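Beta-agarase D (Zobellia galactanivorans, PDB 4ASM) cleaves the beta-1,4 linkages of agarose at random with retention of anomeric configuration, the chain here being its GH16 catalytic domain. Local coordinates at residues N92-R97 against D348-V353; K78-H83 against E117-C122. One frame throughout, in Å; residues are numbered along the deposited sequence.

Contact 1: N92-R97 against D348-V353; sequences NIWASR and DNNLLV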
ATOM      1  N   ASN A  92       4.983 -10.523  12.052  1.00  5.99           N
ATOM      2  CA  ASN A  92       5.205  -9.360  12.901  1.00  6.32           C
ATOM      3  C   ASN A  92       6.217  -8.476  12.181  1.00  6.29           C
ATOM      4  O   ASN A  92       7.304  -8.940  11.836  1.00  6.73           O
ATOM      5  CB  ASN A  92       5.838  -9.770  14.249  1.00  6.03           C
ATOM      6  CG  ASN A  92       4.861 -10.475  15.208  1.00  9.09           C
ATOM      7  OD1 ASN A  92       4.656 -10.003  16.325  1.00 10.81           O
ATOM      8  ND2 ASN A  92       4.300 -11.610  14.796  1.00 11.95           N
ATOM      9  N   ILE A  93       5.857  -7.215  11.933  1.00  5.79           N
ATOM     10  CA  ILE A  93       6.811  -6.234  11.397  1.00  6.75           C
ATOM     11  C   ILE A  93       6.680  -5.001  12.263  1.00  6.34           C
ATOM     12  O   ILE A  93       5.599  -4.428  12.354  1.00  6.33           O
ATOM     13  CB  ILE A  93       6.526  -5.909   9.911  1.00  6.49           C
ATOM     14  CG1 ILE A  93       6.913  -7.110   9.057  1.00  8.80           C
ATOM     15  CG2 ILE A  93       7.362  -4.701   9.440  1.00  7.99           C
ATOM     16  CD1 ILE A  93       6.665  -6.928   7.558  1.00 10.21           C
ATOM     17  N   TRP A  94       7.763  -4.592  12.910  1.00  5.89           N
ATOM     18  CA  TRP A  94       7.654  -3.503  13.872  1.00  6.34           C
ATOM     19  C   TRP A  94       8.635  -2.382  13.628  1.00  6.13           C
ATOM     20  O   TRP A  94       9.470  -2.450  12.724  1.00  7.00           O
ATOM     21  CB  TRP A  94       7.782  -4.034  15.305  1.00  6.34           C
ATOM     22  CG  TRP A  94       9.088  -4.645  15.666  1.00  7.58           C
ATOM     23  CD1 TRP A  94      10.117  -4.033  16.319  1.00  8.66           C
ATOM     24  CD2 TRP A  94       9.492  -5.999  15.441  1.00  7.80           C
ATOM     25  NE1 TRP A  94      11.150  -4.928  16.527  1.00  8.98           N
ATOM     26  CE2 TRP A  94      10.791  -6.140  15.990  1.00  8.26           C
ATOM     27  CE3 TRP A  94       8.882  -7.112  14.838  1.00  7.94           C
ATOM     28  CZ2 TRP A  94      11.501  -7.339  15.931  1.00  7.99           C
ATOM     29  CZ3 TRP A  94       9.603  -8.316  14.774  1.00  8.01           C
ATOM     30  CH2 TRP A  94      10.895  -8.411  15.329  1.00  8.16           C
ATOM     31  N   ALA A  95       8.492  -1.344  14.447  1.00  6.03           N
ATOM     32  CA  ALA A  95       9.358  -0.189  14.411  1.00  6.45           C
ATOM     33  C   ALA A  95       9.948   0.036  15.788  1.00  7.18           C
ATOM     34  O   ALA A  95       9.327  -0.323  16.799  1.00  7.43           O
ATOM     35  CB  ALA A  95       8.547   1.026  13.989  1.00  7.11           C
ATOM     36  N   SER A  96      11.132   0.646  15.811  1.00  6.45           N
ATOM     37  CA  SER A  96      11.772   1.044  17.063  1.00  6.56           C
ATOM     38  C   SER A  96      12.695   2.220  16.793  1.00  7.01           C
ATOM     39  O   SER A  96      12.940   2.567  15.632  1.00  7.32           O
ATOM     40  CB  SER A  96      12.581  -0.117  17.658  1.00  7.18           C
ATOM     41  OG  SER A  96      13.738  -0.372  16.860  1.00  6.51           O
ATOM     42  N   ARG A  97      13.204   2.837  17.860  1.00  7.31           N
ATOM     43  CA  ARG A  97      14.197   3.891  17.711  1.00  8.02           C
ATOM     44  C   ARG A  97      15.366   3.641  18.645  1.00  7.60           C
ATOM     45  O   ARG A  97      15.182   3.162  19.775  1.00  8.76           O
ATOM     46  CB  ARG A  97      13.584   5.257  18.033  1.00  8.34           C
ATOM     47  CG  ARG A  97      12.470   5.690  17.091  1.00 10.04           C
ATOM     48  CD  ARG A  97      12.612   7.165  16.763  1.00 12.25           C
ATOM     49  NE  ARG A  97      11.588   7.673  15.852  1.00 12.61           N
ATOM     50  CZ  ARG A  97      10.448   8.221  16.242  1.00 12.07           C
ATOM     51  NH1 ARG A  97      10.147   8.309  17.538  1.00 11.89           N
ATOM     52  NH2 ARG A  97       9.608   8.693  15.332  1.00 11.48           N
ATOM     53  N   ASP A 348       1.689  -1.209  20.116  1.00 10.56           N
ATOM     54  CA  ASP A 348       1.172  -0.165  19.238  1.00  9.50           C
ATOM     55  C   ASP A 348       2.030   0.039  18.010  1.00  9.99           C
ATOM     56  O   ASP A 348       1.567   0.673  17.043  1.00  9.64           O
ATOM     57  CB  ASP A 348       1.074   1.177  19.979  1.00  8.81           C
ATOM     58  CG  ASP A 348      -0.086   1.235  20.945  1.00 11.31           C
ATOM     59  OD1 ASP A 348      -1.050   0.463  20.779  1.00 11.17           O
ATOM     60  OD2 ASP A 348      -0.032   2.087  21.861  1.00 12.48           O
ATOM     61  N   ASN A 349       3.248  -0.506  18.055  1.00  9.15           N
ATOM     62  CA  ASN A 349       4.251  -0.298  17.027  1.00  9.64           C
ATOM     63  C   ASN A 349       4.647  -1.544  16.264  1.00  8.68           C
ATOM     64  O   ASN A 349       5.737  -1.601  15.690  1.00  8.67           O
ATOM     65  CB  ASN A 349       5.474   0.346  17.650  1.00 10.70           C
ATOM     66  CG  ASN A 349       5.164   1.726  18.158  1.00 12.90           C
ATOM     67  OD1 ASN A 349       4.937   2.633  17.355  1.00 19.18           O
ATOM     68  ND2 ASN A 349       5.083   1.879  19.470  1.00 14.57           N
ATOM     69  N   ASN A 350       3.738  -2.517  16.243  1.00  8.25           N
ATOM     70  CA  ASN A 350       3.993  -3.825  15.656  1.00  7.49           C
ATOM     71  C   ASN A 350       2.831  -4.228  14.770  1.00  7.46           C
ATOM     72  O   ASN A 350       1.738  -4.529  15.242  1.00  8.75           O
ATOM     73  CB  ASN A 350       4.213  -4.860  16.761  1.00  7.72           C
ATOM     74  CG  ASN A 350       4.627  -6.209  16.235  1.00  8.45           C
ATOM     75  OD1 ASN A 350       5.137  -6.341  15.127  1.00 10.12           O
ATOM     76  ND2 ASN A 350       4.429  -7.238  17.052  1.00  9.28           N
ATOM     77  N   LEU A 351       3.088  -4.231  13.466  1.00  6.57           N
ATOM     78  CA  LEU A 351       2.090  -4.617  12.477  1.00  6.35           C
ATOM     79  C   LEU A 351       1.930  -6.134  12.492  1.00  6.20           C
ATOM     80  O   LEU A 351       2.917  -6.837  12.399  1.00  6.95           O
ATOM     81  CB  LEU A 351       2.560  -4.133  11.099  1.00  6.75           C
ATOM     82  CG  LEU A 351       1.628  -4.427   9.928  1.00  5.59           C
ATOM     83  CD1 LEU A 351       0.365  -3.596   9.978  1.00  6.30           C
ATOM     84  CD2 LEU A 351       2.364  -4.170   8.616  1.00  6.82           C
ATOM     85  N   LEU A 352       0.689  -6.627  12.588  1.00  6.27           N
ATOM     86  CA  LEU A 352       0.433  -8.082  12.622  1.00  7.14           C
ATOM     87  C   LEU A 352      -0.371  -8.496  11.415  1.00  6.89           C
ATOM     88  O   LEU A 352      -1.495  -8.021  11.230  1.00  8.31           O
ATOM     89  CB  LEU A 352      -0.354  -8.465  13.888  1.00  6.86           C
ATOM     90  CG  LEU A 352       0.320  -8.204  15.234  1.00  7.77           C
ATOM     91  CD1 LEU A 352      -0.591  -8.667  16.353  1.00  8.86           C
ATOM     92  CD2 LEU A 352       1.684  -8.875  15.347  1.00  9.91           C
ATOM     93  N   VAL A 353       0.192  -9.376  10.584  1.00  6.54           N
ATOM     94  CA  VAL A 353      -0.551  -9.919   9.455  1.00  6.06           C
ATOM     95  C   VAL A 353      -0.850 -11.399   9.728  1.00  6.56           C
ATOM     96  O   VAL A 353       0.041 -12.249   9.802  1.00  6.91           O
ATOM     97  CB  VAL A 353       0.180  -9.744   8.102  1.00  5.97           C
ATOM     98  CG1 VAL A 353      -0.677 -10.270   6.952  1.00  6.57           C
ATOM     99  CG2 VAL A 353       0.564  -8.252   7.865  1.00  5.59           C
TER

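Contact 2: K78-H83 against E117-C122; sequences KWMQNH and ETRAGC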
ATOM      1  N   LYS A  78      14.747   3.694   8.503  1.00  5.52           N
ATOM      2  CA  LYS A  78      15.837   2.766   8.158  1.00  6.73           C
ATOM      3  C   LYS A  78      15.315   1.346   8.293  1.00  6.42           C
ATOM      4  O   LYS A  78      15.113   0.845   9.405  1.00  6.58           O
ATOM      5  CB  LYS A  78      17.076   2.967   9.018  1.00  7.61           C
ATOM      6  CG  LYS A  78      18.261   2.100   8.496  1.00  9.79           C
ATOM      7  CD  LYS A  78      19.262   1.746   9.574  1.00 13.92           C
ATOM      8  CE  LYS A  78      18.727   0.663  10.519  1.00 13.03           C
ATOM      9  NZ  LYS A  78      19.810   0.131  11.423  1.00 12.98           N
ATOM     10  N   TRP A  79      15.096   0.684   7.163  1.00  6.38           N
ATOM     11  CA  TRP A  79      14.650  -0.693   7.215  1.00  6.71           C
ATOM     12  C   TRP A  79      15.739  -1.596   7.788  1.00  7.35           C
ATOM     13  O   TRP A  79      16.934  -1.422   7.496  1.00  8.86           O
ATOM     14  CB  TRP A  79      14.189  -1.175   5.850  1.00  6.73           C
ATOM     15  CG  TRP A  79      12.912  -0.559   5.408  1.00  5.54           C
ATOM     16  CD1 TRP A  79      11.801  -0.318   6.169  1.00  7.22           C
ATOM     17  CD2 TRP A  79      12.608  -0.127   4.094  1.00  7.41           C
ATOM     18  NE1 TRP A  79      10.811   0.257   5.395  1.00  7.14           N
ATOM     19  CE2 TRP A  79      11.282   0.384   4.114  1.00  5.85           C
ATOM     20  CE3 TRP A  79      13.322  -0.127   2.888  1.00  7.33           C
ATOM     21  CZ2 TRP A  79      10.670   0.899   2.973  1.00  7.27           C
ATOM     22  CZ3 TRP A  79      12.711   0.370   1.760  1.00  6.73           C
ATOM     23  CH2 TRP A  79      11.395   0.871   1.804  1.00  6.24           C
ATOM     24  N   MET A  80      15.315  -2.522   8.638  1.00  7.16           N
ATOM     25  CA  MET A  80      16.226  -3.369   9.393  1.00  9.33           C
ATOM     26  C   MET A  80      15.789  -4.828   9.328  1.00  8.13           C
ATOM     27  O   MET A  80      14.618  -5.164   9.562  1.00  7.31           O
ATOM     28  CB  MET A  80      16.306  -2.910  10.849  1.00 10.18           C
ATOM     29  CG  MET A  80      17.575  -3.402  11.534  1.00 13.26           C
ATOM     30  SD  MET A  80      17.729  -2.729  13.159  1.00 15.64           S
ATOM     31  CE  MET A  80      19.117  -3.668  13.715  1.00 12.15           C
ATOM     32  N   GLN A  81      16.741  -5.704   9.019  1.00  7.98           N
ATOM     33  CA  GLN A  81      16.442  -7.119   8.844  1.00  7.92           C
ATOM     34  C   GLN A  81      15.770  -7.715  10.071  1.00  7.38           C
ATOM     35  O   GLN A  81      14.847  -8.526   9.938  1.00  7.35           O
ATOM     36  CB  GLN A  81      17.711  -7.911   8.507  1.00  8.40           C
ATOM     37  CG  GLN A  81      18.001  -8.057   7.002  1.00  9.83           C
ATOM     38  CD  GLN A  81      18.219  -6.719   6.296  1.00  9.65           C
ATOM     39  OE1 GLN A  81      19.308  -6.149   6.340  1.00 11.54           O
ATOM     40  NE2 GLN A  81      17.161  -6.203   5.658  1.00  9.88           N
ATOM     41  N   ASN A  82      16.234  -7.332  11.267  1.00  6.97           N
ATOM     42  CA  ASN A  82      15.759  -8.019  12.478  1.00  7.15           C
ATOM     43  C   ASN A  82      14.429  -7.499  13.031  1.00  7.41           C
ATOM     44  O   ASN A  82      14.017  -7.898  14.127  1.00  8.31           O
ATOM     45  CB  ASN A  82      16.839  -8.081  13.576  1.00  6.64           C
ATOM     46  CG  ASN A  82      17.051  -6.760  14.263  1.00  9.15           C
ATOM     47  OD1 ASN A  82      16.453  -5.735  13.898  1.00  8.92           O
ATOM     48  ND2 ASN A  82      17.905  -6.762  15.277  1.00 11.50           N
ATOM     49  N   HIS A  83      13.773  -6.615  12.274  1.00  6.30           N
ATOM     50  CA  HIS A  83      12.436  -6.103  12.647  1.00  6.49           C
ATOM     51  C   HIS A  83      11.308  -6.855  11.930  1.00  6.37           C
ATOM     52  O   HIS A  83      10.255  -6.298  11.643  1.00  6.03           O
ATOM     53  CB  HIS A  83      12.360  -4.582  12.400  1.00  6.16           C
ATOM     54  CG  HIS A  83      13.013  -3.770  13.472  1.00  5.89           C
ATOM     55  ND1 HIS A  83      14.215  -4.127  14.054  1.00  7.77           N
ATOM     56  CD2 HIS A  83      12.587  -2.664  14.126  1.00  5.08           C
ATOM     57  CE1 HIS A  83      14.518  -3.245  14.994  1.00  8.26           C
ATOM     58  NE2 HIS A  83      13.549  -2.348  15.056  1.00  7.49           N
ATOM     59  N   GLU A 117      15.582   8.793  13.702  1.00  7.46           N
ATOM     60  CA  GLU A 117      15.516   7.661  12.785  0.50  7.41           C
ATOM     61  C   GLU A 117      14.555   6.601  13.291  1.00  7.67           C
ATOM     62  O   GLU A 117      14.569   6.241  14.456  1.00  8.32           O
ATOM     63  CB  GLU A 117      16.899   7.033  12.573  0.50  8.05           C
ATOM     64  CG  GLU A 117      16.862   5.844  11.629  0.50  9.02           C
ATOM     65  CD  GLU A 117      18.226   5.395  11.184  0.50 12.47           C
ATOM     66  OE1 GLU A 117      18.916   6.169  10.488  0.50 11.63           O
ATOM     67  OE2 GLU A 117      18.593   4.250  11.517  0.50 13.26           O
ATOM     68  N   THR A 118      13.719   6.103  12.397  1.00  6.55           N
ATOM     69  CA  THR A 118      12.774   5.045  12.744  1.00  6.94           C
ATOM     70  C   THR A 118      13.199   3.756  12.069  1.00  6.61           C
ATOM     71  O   THR A 118      13.152   3.634  10.838  1.00  6.99           O
ATOM     72  CB  THR A 118      11.350   5.401  12.325  1.00  6.50           C
ATOM     73  OG1 THR A 118      10.977   6.618  12.993  1.00  7.49           O
ATOM     74  CG2 THR A 118      10.398   4.287  12.750  1.00  8.24           C
ATOM     75  N   ARG A 119      13.612   2.798  12.889  1.00  5.87           N
ATOM     76  CA  ARG A 119      13.989   1.486  12.387  1.00  6.19           C
ATOM     77  C   ARG A 119      12.705   0.715  12.151  1.00  6.32           C
ATOM     78  O   ARG A 119      11.790   0.787  12.963  1.00  6.31           O
ATOM     79  CB  ARG A 119      14.863   0.760  13.415  1.00  6.34           C
ATOM     80  CG  ARG A 119      16.080   1.590  13.874  1.00  7.19           C
ATOM     81  CD  ARG A 119      17.076   0.750  14.690  1.00  8.86           C
ATOM     82  NE  ARG A 119      16.446   0.045  15.803  1.00  8.48           N
ATOM     83  CZ  ARG A 119      17.072  -0.834  16.582  1.00  9.13           C
ATOM     84  NH1 ARG A 119      18.370  -1.092  16.388  1.00  9.26           N
ATOM     85  NH2 ARG A 119      16.400  -1.444  17.555  1.00 10.73           N
ATOM     86  N   ALA A 120      12.633  -0.034  11.049  1.00  6.43           N
ATOM     87  CA  ALA A 120      11.379  -0.721  10.700  1.00  5.82           C
ATOM     88  C   ALA A 120      11.624  -1.933   9.813  1.00  6.04           C
ATOM     89  O   ALA A 120      12.555  -1.955   9.045  1.00  6.14           O
ATOM     90  CB  ALA A 120      10.446   0.256   9.981  1.00  7.37           C
ATOM     91  N   GLY A 121      10.731  -2.899   9.856  1.00  5.57           N
ATOM     92  CA  GLY A 121      10.905  -4.068   9.000  1.00  5.62           C
ATOM     93  C   GLY A 121      10.332  -3.877   7.596  1.00  5.33           C
ATOM     94  O   GLY A 121       9.447  -3.041   7.368  1.00  4.99           O
ATOM     95  N   CYS A 122      10.825  -4.686   6.666  1.00  6.13           N
ATOM     96  CA  CYS A 122      10.374  -4.672   5.283  1.00  5.97           C
ATOM     97  C   CYS A 122      10.648  -6.048   4.719  1.00  6.32           C
ATOM     98  O   CYS A 122      11.765  -6.554   4.882  1.00  7.32           O
ATOM     99  CB  CYS A 122      11.151  -3.619   4.483  1.00  6.14           C
ATOM    100  SG  CYS A 122      10.549  -3.388   2.792  1.00  7.31           S
TER

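Contact 1: N92-R97 against D348-V353
The carbonyl O of Asn349 accepts the amide N-H of Ala95 at 3.0 Å, and Trp94 CB packs 3.2 Å from the same Asn349 O. Asn350 follows, opposite Trp94 in a non-hydrogen-bonded antiparallel pair. Its CG stands anti to the backbone N (chi1 -174°), and the side chain runs beside that of Trp94. The amide beyond meets Asn92: Asn350 ND2 donates to Asn92 OD1 at 2.9 Å with a nearly straight N-H...O angle of 163°, the two amide planes being 39° apart. Asn350 OD1 also packs 3.5 Å from Trp94 CB. An alanine here would probably leave Asn92 OD1 without this donor and open a gap beside Trp94 CB. Leu351 forms the hydrogen-bonded pair with Ile93: Leu351 N gives to Ile93 O at 2.8 Å, and Ile93 N returns a bond of 3.0 Å to Leu351 O. Leu352 then brings CD2 to 3.3 Å from Asn92 OD1, the two side chains running side by side. Strand 350-362 is flanked by strand 90-96 and by strand 133-140, where Lys140 bonds to the Leu352 backbone; on the face of Ile93 and Leu351, both side chains rest on Ile323 and Val325 of strand 320-326.

Contact 2: K78-H83 against E117-C122
Ala120 O is approached by three groups from the other segment. Met80 N donates to Ala120 O at 2.8 Å, with an N-H...O angle of 152°; Trp79 CA makes a CA-H...O contact to the same Ala120 O at 3.1 Å; and the indole edge follows, Trp79 CD1 lying 3.4 Å from Ala120 O, which sits near the ring plane. Two further backbone bonds, Lys78 N to Thr118 O and Ala120 N to Lys78 O, complete a short parallel pairing.

Beyond it, Cys122 covers one face of the Trp79 indole. Its CB lies 3.7 Å from the centroid of the five-membered ring, a CH-pi contact, and SG, anti to the backbone N (chi1 -174°), lies 4.0 Å from the centroid of the six-membered ring of Trp79, a sulfur-aromatic contact.

On the other side of the sheet, Arg119 presents one guanidinium face to both Met80 and His83. Met80 runs alongside, its SD 3.7 Å from Arg119 NH1. His83 instead meets that face edge-on, with CE1 3.7 Å from Arg119 NH2 and the two planes 84° apart. A type I turn from Met80 to His83, closed by His83 N bonding to Met80 O, brings the imidazole back there and sets His83 CB against Gly121 N at 3.5 Å. By similarity, residues 80-83 belong to the substrate-binding site.

Ser96 of strand 90-96 bonds through OG to both His83 NE2 and Arg119 NE, while Trp94 stacks on the His83 ring. Across the Trp79 face of the sheet lies strand 320-326: Val325 O accepts from Trp79 NE1, and Asn324 touches both Trp79 and Cys122.

In the fold
The two contacts lie 10 Å apart between centres, on the same side of the chain's centre, and interleave along the sequence: 78-83, 92-97, 117-122, then 348-353. Strand 90-96 joins them, pairing antiparallel with strand 350-362 in contact 1 and with strand 112-125 of contact 2. They touch at several points: Ser96 O lies 2.8 Å from Arg119 N, a probable hydrogen bond, Trp94 CZ2 packs 3.1 Å from Asn82 O, and Arg97 CD lies 3.2 Å from Glu117 O. Contact 1 thus ties the last strand of the chain to an early one within the beta-sandwich of the GH16 domain, whereas contact 2 holds a turn that, by similarity, takes part in binding agarose.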